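Local atomic coordinates of transferrin (Manduca sexta, PDB entry 6WB6), a protein that binds a single ferric ion per molecule together with a carbonate anion and carries that iron through the insect's body fluids. Residues 89-94 and 268-273; 93-98 and 219-224; 249-254 and 263-268. All blocks are in the same frame, centred on the assembly; numbering follows the deposited sequence.

How the contacts relate
All three contacts are built on or against one mixed beta sheet of the iron-binding N-terminal half, a transferrin domain of the periplasmic-binding-protein type. Strand 90-97 is common ground: it pairs antiparallel with 269-271 in contact 1, with 218-222 in contact 2, and with 249-252, which meets the loop 263-268 before strand 269-271 in contact 3. Centres are about 11 Å apart for contacts 1 and 2 and for 1 and 3, and about 7 Å for 2 and 3. Contact 2 closes before contact 3 opens, and contact 3 is nested inside the loop closed by contact 1. Strand 90-97 thus carries the iron ligand Tyr90, and the disulfide-bonded loop leads to glycan neighbours Ser267 and Trp268.

Contact 1: residues 89-94 and 268-273; sequences RYEAVI and WAARPW. With FE (Fe (III) ion), chain E; NAG (2-acetamido-2-deoxy-beta-D-glucopyranose), chain C.
Tyr90 and Arg271 meet through both backbone and side chain where strand 90-97 runs antiparallel to strand 269-271. The pairing holds a classic beta bulge, Arg89 and Tyr90 both facing Arg271. Tyr90 N donates to Arg271 O, Arg271 N returns a bond to Tyr90 O, and Ala92 N reaches Ala269 O at 2.8 Å.

The polar side-chain contacts belong to the iron site. Tyr90 OH binds the ferric ion at 2.2 Å; Tyr204 OH is another ligand of the same ion. Tyr90 OH also accepts a 2.6 Å hydrogen bond from Arg271 NH1, close to the guanidinium plane. Arg271, which also lines a carbonate pocket, is likely to hold this iron ligand in place as a second-shell group. Arg271 CB lies over one face of the Tyr90 ring, toward its rim, and the chain runs on extended to NE. The guanidinium of Arg89 lies flat on that of Arg271, centres 3.9 Å apart and planes at 13°, despite the like charges. A water links Arg89 NH1 to Pro272 O.

Aromatic faces close both ends. Arg89 CA sits over the six-membered ring of Trp273, 3.3 Å from its centroid, while Trp273 NE1 is bonded to Ala86 O. An alanine in place of Trp273 would probably leave Arg89 CA without its ring face and Ala86 O without its N-H donor. At the far end Ile94 CD1 rests on Trp268, 3.4 Å from the six-membered ring's centroid, and a water in the indole plane accepts a hydrogen bond from Trp268 NE1 at 3.0 Å and donates to Val93 O.

Contact 2: residues 93-98 and 219-224; sequences VIVVHK and AFTKVI
The Phe220 ring and the Ile94 side chain lie next to each other and point the same way, with Ile94 CG1 approaching the ring obliquely, 4.0 Å from Phe220 CE1. Val93 O is also oblique to this ring, and beyond the two segments the His115 ring meets it and Trp268 packs against it.

The backbones form a regular antiparallel ladder. Val93 and Thr221 are a hydrogen-bonded pair, as are Val95 and Ala219, with Val95 N 2.8 Å from Ala219 O; Ile94 and Phe220 between them are the non-hydrogen-bonded pair. Phe220 CA adds a CA-H...O contact to Val93 O at 3.5 Å.

On the face carrying Val93, Val95, Ala219 and Thr221, the small apolar groups touch. Val93 CG1, anti to its carbonyl carbon (chi1 -66°), meets Val223 CG2 at 3.4 Å, tighter than usual, the two side chains crossing at about a right angle. Val95 CG2 touches Thr221 CG2 at 4.1 Å, while Thr221 OG1 bonds to Tyr204 O.

Helix 203-213 covers this face through Leu208 and Leu211, strand 249-252 pairs antiparallel with strand 90-97 as another neighbour in the sheet, and Lys222 is the N-cap residue from which helix 223-229 sets off.

Contact 3: residues 249-254 and 263-268; sequences FRYLCV and GKACSW. With NAG (2-acetamido-2-deoxy-beta-D-glucopyranose), chain C.
Tyr251 lies against Ala265 and Cys266, on the stretch that follows the hairpin of strands 249-252 and 258-260. A disulfide, Cys253 to Cys266, ties the residue just after the first hairpin strand to the loop that follows the hairpin, and Tyr251 packs beside it.

From its base outward, Tyr251 meets one partner after another. CB touches the sulfur SG of Cys266 at 3.8 Å. Beyond CG the ring turns one face to Ala265. Tyr251 CD2 comes to 3.7 Å from Ala265 CA, and Tyr251 CE2 to 3.4 Å from Ala265 CB. CZ also lies near that methyl, which stands above the ring and toward its rim as a CH-pi contact. At the tip, Tyr251 OH is hydrogen-bonded to a water at 2.8 Å that lies in the ring plane, and this water donates to Gly263 O at 2.9 Å. The water bridges Tyr251 OH to the backbone of Gly263; no direct hydrogen bond joins the two segments. Val93, Val223 and Thr226 also touch the Tyr251 side chain, which places it between this stretch, strand 90-97 and helix 223-229.

Next to it Cys253 SG and Cys266 SG are covalently bonded at 2.0 Å, joining the two segments, with a torsion of -78° about the bond between them. Cys266 SG sits between its own backbone N and carbonyl carbon (chi1 53°), on the side from which it meets Cys253.

Farther along, Val254 CG2 packs on Trp268 CB at 3.6 Å, the two side chains crossing at about a right angle. The same methyl, Val254 CG2, lies 4.0 Å from O6 of a glycan sugar.

Contact 1: residues 89-94 and 268-273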
loop_
_atom_site.group_PDB
_atom_site.type_symbol
_atom_site.label_atom_id
_atom_site.label_comp_id
_atom_site.label_asym_id
_atom_site.label_seq_id
_atom_site.Cartn_x
_atom_site.Cartn_y
_atom_site.Cartn_z
ATOM N N ARG A 89 21.803 -8.686 -9.462
ATOM C CA ARG A 89 21.909 -7.667 -8.436
ATOM C C ARG A 89 22.523 -8.240 -7.165
ATOM O O ARG A 89 23.384 -7.612 -6.527
ATOM C CB ARG A 89 20.537 -7.084 -8.139
ATOM C CG ARG A 89 20.604 -5.928 -7.137
ATOM C CD ARG A 89 19.278 -5.318 -7.049
ATOM N NE ARG A 89 19.123 -4.364 -5.963
ATOM C CZ ARG A 89 18.089 -3.542 -5.873
ATOM N NH1 ARG A 89 17.141 -3.602 -6.804
ATOM N NH2 ARG A 89 17.979 -2.695 -4.850
ATOM N N TYR A 90 22.050 -9.397 -6.729
ATOM C CA TYR A 90 22.634 -10.063 -5.531
ATOM C C TYR A 90 22.181 -11.502 -5.441
ATOM O O TYR A 90 21.097 -11.799 -5.748
ATOM C CB TYR A 90 22.412 -9.421 -4.161
ATOM C CG TYR A 90 21.038 -8.958 -3.782
ATOM C CD1 TYR A 90 20.079 -9.869 -3.405
ATOM C CD2 TYR A 90 20.731 -7.616 -3.712
ATOM C CE1 TYR A 90 18.829 -9.466 -3.006
ATOM C CE2 TYR A 90 19.491 -7.190 -3.309
ATOM C CZ TYR A 90 18.539 -8.125 -2.977
ATOM O OH TYR A 90 17.336 -7.745 -2.587
ATOM N N GLU A 91 23.107 -12.325 -5.046
ATOM C CA GLU A 91 22.865 -13.735 -4.842
ATOM C C GLU A 91 22.513 -13.992 -3.390
ATOM O O GLU A 91 23.150 -13.451 -2.477
ATOM C CB GLU A 91 24.093 -14.548 -5.220
ATOM C CG GLU A 91 24.470 -14.392 -6.680
ATOM C CD GLU A 91 25.899 -14.788 -6.894
ATOM O OE1 GLU A 91 26.778 -13.975 -6.533
ATOM O OE2 GLU A 91 26.138 -15.928 -7.350
ATOM N N ALA A 92 21.497 -14.828 -3.200
ATOM C CA ALA A 92 21.019 -15.211 -1.885
ATOM C C ALA A 92 21.846 -16.386 -1.413
ATOM O O ALA A 92 22.104 -17.316 -2.172
ATOM C CB ALA A 92 19.531 -15.592 -1.927
ATOM N N VAL A 93 22.274 -16.341 -0.159
ATOM C CA VAL A 93 23.108 -17.400 0.369
ATOM C C VAL A 93 22.588 -17.798 1.732
ATOM O O VAL A 93 21.841 -17.064 2.385
ATOM C CB VAL A 93 24.614 -17.003 0.438
ATOM C CG1 VAL A 93 25.154 -16.817 -0.979
ATOM C CG2 VAL A 93 24.836 -15.807 1.251
ATOM N N ILE A 94 23.007 -18.992 2.140
ATOM C CA ILE A 94 22.771 -19.561 3.461
ATOM C C ILE A 94 24.135 -19.663 4.142
ATOM O O ILE A 94 25.056 -20.278 3.591
ATOM C CB ILE A 94 22.126 -20.950 3.372
ATOM C CG1 ILE A 94 20.909 -20.965 2.435
ATOM C CG2 ILE A 94 21.736 -21.423 4.778
ATOM C CD1 ILE A 94 20.392 -22.344 2.173
ATOM N N TRP A 268 21.091 -20.432 -3.997
ATOM C CA TRP A 268 19.901 -21.060 -4.557
ATOM C C TRP A 268 19.066 -20.119 -5.420
ATOM O O TRP A 268 18.256 -20.594 -6.227
ATOM C CB TRP A 268 19.014 -21.660 -3.453
ATOM C CG TRP A 268 18.799 -20.876 -2.187
ATOM C CD1 TRP A 268 19.151 -19.579 -1.927
ATOM C CD2 TRP A 268 18.178 -21.367 -0.990
ATOM N NE1 TRP A 268 18.785 -19.240 -0.649
ATOM C CE2 TRP A 268 18.187 -20.321 -0.054
ATOM C CE3 TRP A 268 17.615 -22.595 -0.625
ATOM C CZ2 TRP A 268 17.653 -20.459 1.219
ATOM C CZ3 TRP A 268 17.088 -22.729 0.631
ATOM C CH2 TRP A 268 17.112 -21.664 1.545
ATOM N N ALA A 269 19.228 -18.808 -5.271
ATOM C CA ALA A 269 18.551 -17.867 -6.148
ATOM C C ALA A 269 19.230 -16.519 -6.039
ATOM O O ALA A 269 19.945 -16.240 -5.069
ATOM C CB ALA A 269 17.066 -17.746 -5.803
ATOM N N ALA A 270 18.960 -15.664 -7.035
ATOM C CA ALA A 270 19.488 -14.312 -7.055
ATOM C C ALA A 270 18.370 -13.325 -7.355
ATOM O O ALA A 270 17.402 -13.646 -8.025
ATOM C CB ALA A 270 20.588 -14.161 -8.106
ATOM N N ARG A 271 18.498 -12.127 -6.834
ATOM C CA ARG A 271 17.655 -11.043 -7.304
ATOM C C ARG A 271 18.247 -10.485 -8.593
ATOM O O ARG A 271 19.408 -10.042 -8.593
ATOM C CB ARG A 271 17.535 -9.966 -6.261
ATOM C CG ARG A 271 16.556 -8.904 -6.617
ATOM C CD ARG A 271 16.473 -7.966 -5.480
ATOM N NE ARG A 271 15.448 -6.960 -5.676
ATOM C CZ ARG A 271 15.223 -5.981 -4.814
ATOM N NH1 ARG A 271 15.938 -5.893 -3.691
ATOM N NH2 ARG A 271 14.293 -5.095 -5.073
ATOM N N PRO A 272 17.528 -10.531 -9.709
ATOM C CA PRO A 272 18.081 -10.002 -10.950
ATOM C C PRO A 272 18.167 -8.491 -10.889
ATOM O O PRO A 272 17.451 -7.838 -10.127
ATOM C CB PRO A 272 17.073 -10.449 -12.017
ATOM C CG PRO A 272 16.121 -11.394 -11.318
ATOM C CD PRO A 272 16.123 -10.956 -9.899
ATOM N N TRP A 273 19.086 -7.952 -11.684
ATOM C CA TRP A 273 19.182 -6.512 -11.867
ATOM C C TRP A 273 17.919 -5.961 -12.492
ATOM O O TRP A 273 17.262 -6.617 -13.300
ATOM C CB TRP A 273 20.321 -6.161 -12.804
ATOM C CG TRP A 273 21.703 -6.460 -12.332
ATOM C CD1 TRP A 273 22.547 -7.372 -12.858
ATOM C CD2 TRP A 273 22.411 -5.805 -11.276
ATOM N NE1 TRP A 273 23.748 -7.342 -12.198
ATOM C CE2 TRP A 273 23.692 -6.384 -11.219
ATOM C CE3 TRP A 273 22.085 -4.794 -10.368
ATOM C CZ2 TRP A 273 24.657 -5.984 -10.289
ATOM C CZ3 TRP A 273 23.049 -4.396 -9.432
ATOM C CH2 TRP A 273 24.320 -4.992 -9.405
HETATM FE FE FE E . 17.188 -7.345 -0.449
HETATM C C1 NAG C . 18.881 -22.272 -9.425
HETATM C C2 NAG C . 20.355 -22.070 -9.123
HETATM C C3 NAG C . 21.225 -23.312 -9.351
HETATM C C4 NAG C . 20.564 -24.606 -8.867
HETATM C C5 NAG C . 19.062 -24.634 -9.141
HETATM C C6 NAG C . 18.413 -25.724 -8.319
HETATM C C7 NAG C . 20.951 -19.707 -9.463
HETATM C C8 NAG C . 21.625 -18.777 -10.424
HETATM N N2 NAG C . 20.842 -20.956 -9.913
HETATM O O3 NAG C . 22.443 -23.086 -8.626
HETATM O O4 NAG C . 21.046 -25.761 -9.569
HETATM O O5 NAG C . 18.401 -23.428 -8.765
HETATM O O6 NAG C . 18.733 -25.432 -6.965
HETATM O O7 NAG C . 20.561 -19.332 -8.365
HETATM O O HOH W 1 16.278 -5.664 -8.715
HETATM O O HOH W 2 19.293 -17.155 1.425
#

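Contact 2: residues 93-98 and 219-224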
loop_
_atom_site.group_PDB
_atom_site.type_symbol
_atom_site.label_atom_id
_atom_site.label_comp_id
_atom_site.label_asym_id
_atom_site.label_seq_id
_atom_site.Cartn_x
_atom_site.Cartn_y
_atom_site.Cartn_z
ATOM N N VAL A 93 22.274 -16.341 -0.159
ATOM C CA VAL A 93 23.108 -17.400 0.369
ATOM C C VAL A 93 22.588 -17.798 1.732
ATOM O O VAL A 93 21.841 -17.064 2.385
ATOM C CB VAL A 93 24.614 -17.003 0.438
ATOM C CG1 VAL A 93 25.154 -16.817 -0.979
ATOM C CG2 VAL A 93 24.836 -15.807 1.251
ATOM N N ILE A 94 23.007 -18.992 2.140
ATOM C CA ILE A 94 22.771 -19.561 3.461
ATOM C C ILE A 94 24.135 -19.663 4.142
ATOM O O ILE A 94 25.056 -20.278 3.591
ATOM C CB ILE A 94 22.126 -20.950 3.372
ATOM C CG1 ILE A 94 20.909 -20.965 2.435
ATOM C CG2 ILE A 94 21.736 -21.423 4.778
ATOM C CD1 ILE A 94 20.392 -22.344 2.173
ATOM N N VAL A 95 24.285 -19.064 5.321
ATOM C CA VAL A 95 25.581 -19.010 6.002
ATOM C C VAL A 95 25.448 -19.684 7.367
ATOM O O VAL A 95 24.559 -19.344 8.153
ATOM C CB VAL A 95 26.108 -17.569 6.132
ATOM C CG1 VAL A 95 27.476 -17.547 6.847
ATOM C CG2 VAL A 95 26.212 -16.853 4.723
ATOM N N VAL A 96 26.351 -20.627 7.645
ATOM C CA VAL A 96 26.360 -21.419 8.868
ATOM C C VAL A 96 27.761 -21.393 9.475
ATOM O O VAL A 96 28.736 -21.008 8.829
ATOM C CB VAL A 96 25.932 -22.875 8.609
ATOM C CG1 VAL A 96 24.508 -22.931 8.167
ATOM C CG2 VAL A 96 26.838 -23.513 7.559
ATOM N N HIS A 97 27.847 -21.820 10.741
ATOM C CA HIS A 97 29.136 -22.070 11.372
ATOM C C HIS A 97 29.739 -23.311 10.746
ATOM O O HIS A 97 29.016 -24.248 10.413
ATOM C CB HIS A 97 28.980 -22.269 12.881
ATOM C CG HIS A 97 28.552 -21.037 13.615
ATOM N ND1 HIS A 97 27.229 -20.705 13.813
ATOM C CD2 HIS A 97 29.276 -20.057 14.206
ATOM C CE1 HIS A 97 27.156 -19.570 14.486
ATOM N NE2 HIS A 97 28.385 -19.155 14.734
ATOM N N LYS A 98 31.064 -23.317 10.573
ATOM C CA LYS A 98 31.706 -24.423 9.854
ATOM C C LYS A 98 31.417 -25.773 10.501
ATOM O O LYS A 98 31.302 -26.786 9.801
ATOM C CB LYS A 98 33.219 -24.203 9.773
ATOM C CG LYS A 98 33.970 -24.335 11.076
ATOM C CD LYS A 98 35.460 -24.589 10.799
ATOM C CE LYS A 98 36.310 -24.546 12.062
ATOM N NZ LYS A 98 37.749 -24.806 11.762
ATOM N N ALA A 219 22.134 -18.120 8.756
ATOM C CA ALA A 219 21.871 -16.741 8.358
ATOM C C ALA A 219 21.491 -16.775 6.893
ATOM O O ALA A 219 22.132 -17.474 6.108
ATOM C CB ALA A 219 23.088 -15.833 8.564
ATOM N N PHE A 220 20.406 -16.101 6.548
ATOM C CA PHE A 220 20.007 -15.915 5.162
ATOM C C PHE A 220 20.358 -14.485 4.752
ATOM O O PHE A 220 19.777 -13.526 5.266
ATOM C CB PHE A 220 18.514 -16.203 4.997
ATOM C CG PHE A 220 18.125 -17.604 5.419
ATOM C CD1 PHE A 220 18.384 -18.679 4.598
ATOM C CD2 PHE A 220 17.528 -17.841 6.640
ATOM C CE1 PHE A 220 18.028 -19.965 4.978
ATOM C CE2 PHE A 220 17.175 -19.139 7.026
ATOM C CZ PHE A 220 17.435 -20.193 6.193
ATOM N N THR A 221 21.307 -14.340 3.837
ATOM C CA THR A 221 21.727 -13.017 3.447
ATOM C C THR A 221 22.241 -13.081 2.004
ATOM O O THR A 221 21.860 -13.970 1.229
ATOM C CB THR A 221 22.728 -12.509 4.494
ATOM O OG1 THR A 221 23.130 -11.193 4.173
ATOM C CG2 THR A 221 23.953 -13.456 4.596
ATOM N N LYS A 222 23.067 -12.116 1.620
ATOM C CA LYS A 222 23.601 -12.079 0.265
ATOM C C LYS A 222 25.119 -12.009 0.317
ATOM O O LYS A 222 25.719 -11.672 1.335
ATOM C CB LYS A 222 23.044 -10.918 -0.569
ATOM C CG LYS A 222 23.413 -9.528 -0.118
ATOM C CD LYS A 222 22.907 -8.473 -1.092
ATOM C CE LYS A 222 22.945 -7.096 -0.464
ATOM N NZ LYS A 222 22.094 -6.087 -1.191
ATOM N N VAL A 223 25.723 -12.315 -0.828
ATOM C CA VAL A 223 27.152 -12.588 -0.886
ATOM C C VAL A 223 27.942 -11.362 -0.487
ATOM O O VAL A 223 28.909 -11.439 0.274
ATOM C CB VAL A 223 27.537 -13.045 -2.302
ATOM C CG1 VAL A 223 29.060 -13.049 -2.476
ATOM C CG2 VAL A 223 26.933 -14.377 -2.551
ATOM N N ILE A 224 27.559 -10.211 -1.029
ATOM C CA ILE A 224 28.411 -9.045 -0.921
ATOM C C ILE A 224 28.555 -8.640 0.533
ATOM O O ILE A 224 29.653 -8.279 0.979
ATOM C CB ILE A 224 27.871 -7.906 -1.807
ATOM C CG1 ILE A 224 28.831 -6.735 -1.795
ATOM C CG2 ILE A 224 26.479 -7.456 -1.367
ATOM C CD1 ILE A 224 28.562 -5.709 -2.909
#

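Contact 3: residues 249-254 and 263-268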
loop_
_atom_site.group_PDB
_atom_site.type_symbol
_atom_site.label_atom_id
_atom_site.label_comp_id
_atom_site.label_asym_id
_atom_site.label_seq_id
_atom_site.Cartn_x
_atom_site.Cartn_y
_atom_site.Cartn_z
ATOM N N PHE A 249 33.235 -20.083 9.111
ATOM C CA PHE A 249 31.895 -20.066 8.546
ATOM C C PHE A 249 31.928 -20.672 7.160
ATOM O O PHE A 249 32.986 -20.839 6.558
ATOM C CB PHE A 249 31.331 -18.641 8.495
ATOM C CG PHE A 249 31.226 -18.020 9.834
ATOM C CD1 PHE A 249 32.319 -17.385 10.399
ATOM C CD2 PHE A 249 30.061 -18.132 10.563
ATOM C CE1 PHE A 249 32.242 -16.834 11.633
ATOM C CE2 PHE A 249 29.975 -17.589 11.815
ATOM C CZ PHE A 249 31.085 -16.947 12.363
ATOM N N ARG A 250 30.739 -21.009 6.671
ATOM C CA ARG A 250 30.592 -21.667 5.390
ATOM C C ARG A 250 29.251 -21.284 4.776
ATOM O O ARG A 250 28.268 -21.041 5.484
ATOM C CB ARG A 250 30.658 -23.194 5.528
ATOM C CG ARG A 250 31.961 -23.747 6.121
ATOM C CD ARG A 250 33.060 -23.932 5.081
ATOM N NE ARG A 250 34.178 -24.696 5.637
ATOM C CZ ARG A 250 35.124 -24.195 6.426
ATOM N NH1 ARG A 250 35.113 -22.921 6.764
ATOM N NH2 ARG A 250 36.089 -24.975 6.875
ATOM N N TYR A 251 29.207 -21.244 3.453
ATOM C CA TYR A 251 27.920 -21.276 2.800
ATOM C C TYR A 251 27.398 -22.697 2.905
ATOM O O TYR A 251 28.160 -23.655 2.834
ATOM C CB TYR A 251 28.015 -20.875 1.335
ATOM C CG TYR A 251 28.572 -19.519 1.056
ATOM C CD1 TYR A 251 27.923 -18.369 1.463
ATOM C CD2 TYR A 251 29.726 -19.387 0.313
ATOM C CE1 TYR A 251 28.447 -17.123 1.178
ATOM C CE2 TYR A 251 30.246 -18.169 0.017
ATOM C CZ TYR A 251 29.613 -17.033 0.447
ATOM O OH TYR A 251 30.167 -15.818 0.129
ATOM N N LEU A 252 26.094 -22.832 3.067
ATOM C CA LEU A 252 25.427 -24.111 2.935
ATOM C C LEU A 252 24.776 -24.140 1.554
ATOM O O LEU A 252 23.989 -23.243 1.213
ATOM C CB LEU A 252 24.405 -24.299 4.054
ATOM C CG LEU A 252 23.568 -25.577 3.999
ATOM C CD1 LEU A 252 24.401 -26.818 4.290
ATOM C CD2 LEU A 252 22.386 -25.497 4.978
ATOM N N CYS A 253 25.139 -25.142 0.751
ATOM C CA CYS A 253 24.667 -25.274 -0.621
ATOM C C CYS A 253 23.421 -26.157 -0.695
ATOM O O CYS A 253 23.141 -26.952 0.206
ATOM C CB CYS A 253 25.781 -25.837 -1.501
ATOM S SG CYS A 253 27.384 -25.001 -1.282
ATOM N N VAL A 254 22.640 -25.987 -1.774
ATOM C CA VAL A 254 21.446 -26.829 -1.930
ATOM C C VAL A 254 21.832 -28.305 -1.878
ATOM O O VAL A 254 21.060 -29.140 -1.401
ATOM C CB VAL A 254 20.679 -26.496 -3.229
ATOM C CG1 VAL A 254 19.394 -27.373 -3.348
ATOM C CG2 VAL A 254 20.310 -25.040 -3.271
ATOM N N GLY A 263 35.559 -18.869 -1.408
ATOM C CA GLY A 263 35.369 -19.318 -2.766
ATOM C C GLY A 263 34.123 -18.706 -3.391
ATOM O O GLY A 263 33.437 -17.868 -2.818
ATOM N N LYS A 264 33.847 -19.143 -4.607
ATOM C CA LYS A 264 32.612 -18.758 -5.256
ATOM C C LYS A 264 31.430 -19.303 -4.458
ATOM O O LYS A 264 31.378 -20.491 -4.128
ATOM C CB LYS A 264 32.608 -19.279 -6.695
ATOM C CG LYS A 264 31.376 -18.894 -7.546
ATOM C CD LYS A 264 30.433 -20.088 -7.773
ATOM C CE LYS A 264 30.036 -20.244 -9.238
ATOM N NZ LYS A 264 29.172 -19.114 -9.686
ATOM N N ALA A 265 30.489 -18.422 -4.126
ATOM C CA ALA A 265 29.348 -18.813 -3.305
ATOM C C ALA A 265 28.432 -19.774 -4.061
ATOM O O ALA A 265 28.267 -19.671 -5.275
ATOM C CB ALA A 265 28.570 -17.564 -2.866
ATOM N N CYS A 266 27.874 -20.746 -3.343
ATOM C CA CYS A 266 26.737 -21.507 -3.832
ATOM C C CYS A 266 25.481 -20.805 -3.356
ATOM O O CYS A 266 25.361 -20.482 -2.163
ATOM C CB CYS A 266 26.760 -22.936 -3.313
ATOM S SG CYS A 266 26.902 -23.035 -1.524
ATOM N N SER A 267 24.547 -20.594 -4.281
ATOM C CA SER A 267 23.405 -19.710 -4.087
ATOM C C SER A 267 22.193 -20.345 -4.735
ATOM O O SER A 267 22.260 -20.773 -5.882
ATOM C CB SER A 267 23.674 -18.325 -4.691
ATOM O OG SER A 267 22.482 -17.550 -4.773
ATOM N N TRP A 268 21.091 -20.432 -3.997
ATOM C CA TRP A 268 19.901 -21.060 -4.557
ATOM C C TRP A 268 19.066 -20.119 -5.420
ATOM O O TRP A 268 18.256 -20.594 -6.227
ATOM C CB TRP A 268 19.014 -21.660 -3.453
ATOM C CG TRP A 268 18.799 -20.876 -2.187
ATOM C CD1 TRP A 268 19.151 -19.579 -1.927
ATOM C CD2 TRP A 268 18.178 -21.367 -0.990
ATOM N NE1 TRP A 268 18.785 -19.240 -0.649
ATOM C CE2 TRP A 268 18.187 -20.321 -0.054
ATOM C CE3 TRP A 268 17.615 -22.595 -0.625
ATOM C CZ2 TRP A 268 17.653 -20.459 1.219
ATOM C CZ3 TRP A 268 17.088 -22.729 0.631
ATOM C CH2 TRP A 268 17.112 -21.664 1.545
HETATM C C1 NAG C . 18.881 -22.272 -9.425
HETATM C C2 NAG C . 20.355 -22.070 -9.123
HETATM C C3 NAG C . 21.225 -23.312 -9.351
HETATM C C4 NAG C . 20.564 -24.606 -8.867
HETATM C C5 NAG C . 19.062 -24.634 -9.141
HETATM C C6 NAG C . 18.413 -25.724 -8.319
HETATM C C7 NAG C . 20.951 -19.707 -9.463
HETATM C C8 NAG C . 21.625 -18.777 -10.424
HETATM N N2 NAG C . 20.842 -20.956 -9.913
HETATM O O3 NAG C . 22.443 -23.086 -8.626
HETATM O O4 NAG C . 21.046 -25.761 -9.569
HETATM O O5 NAG C . 18.401 -23.428 -8.765
HETATM O O6 NAG C . 18.733 -25.432 -6.965
HETATM O O7 NAG C . 20.561 -19.332 -8.365
HETATM O O HOH W 3 32.099 -15.537 -1.865
HETATM O O HOH W 4 24.309 -20.716 0.205
#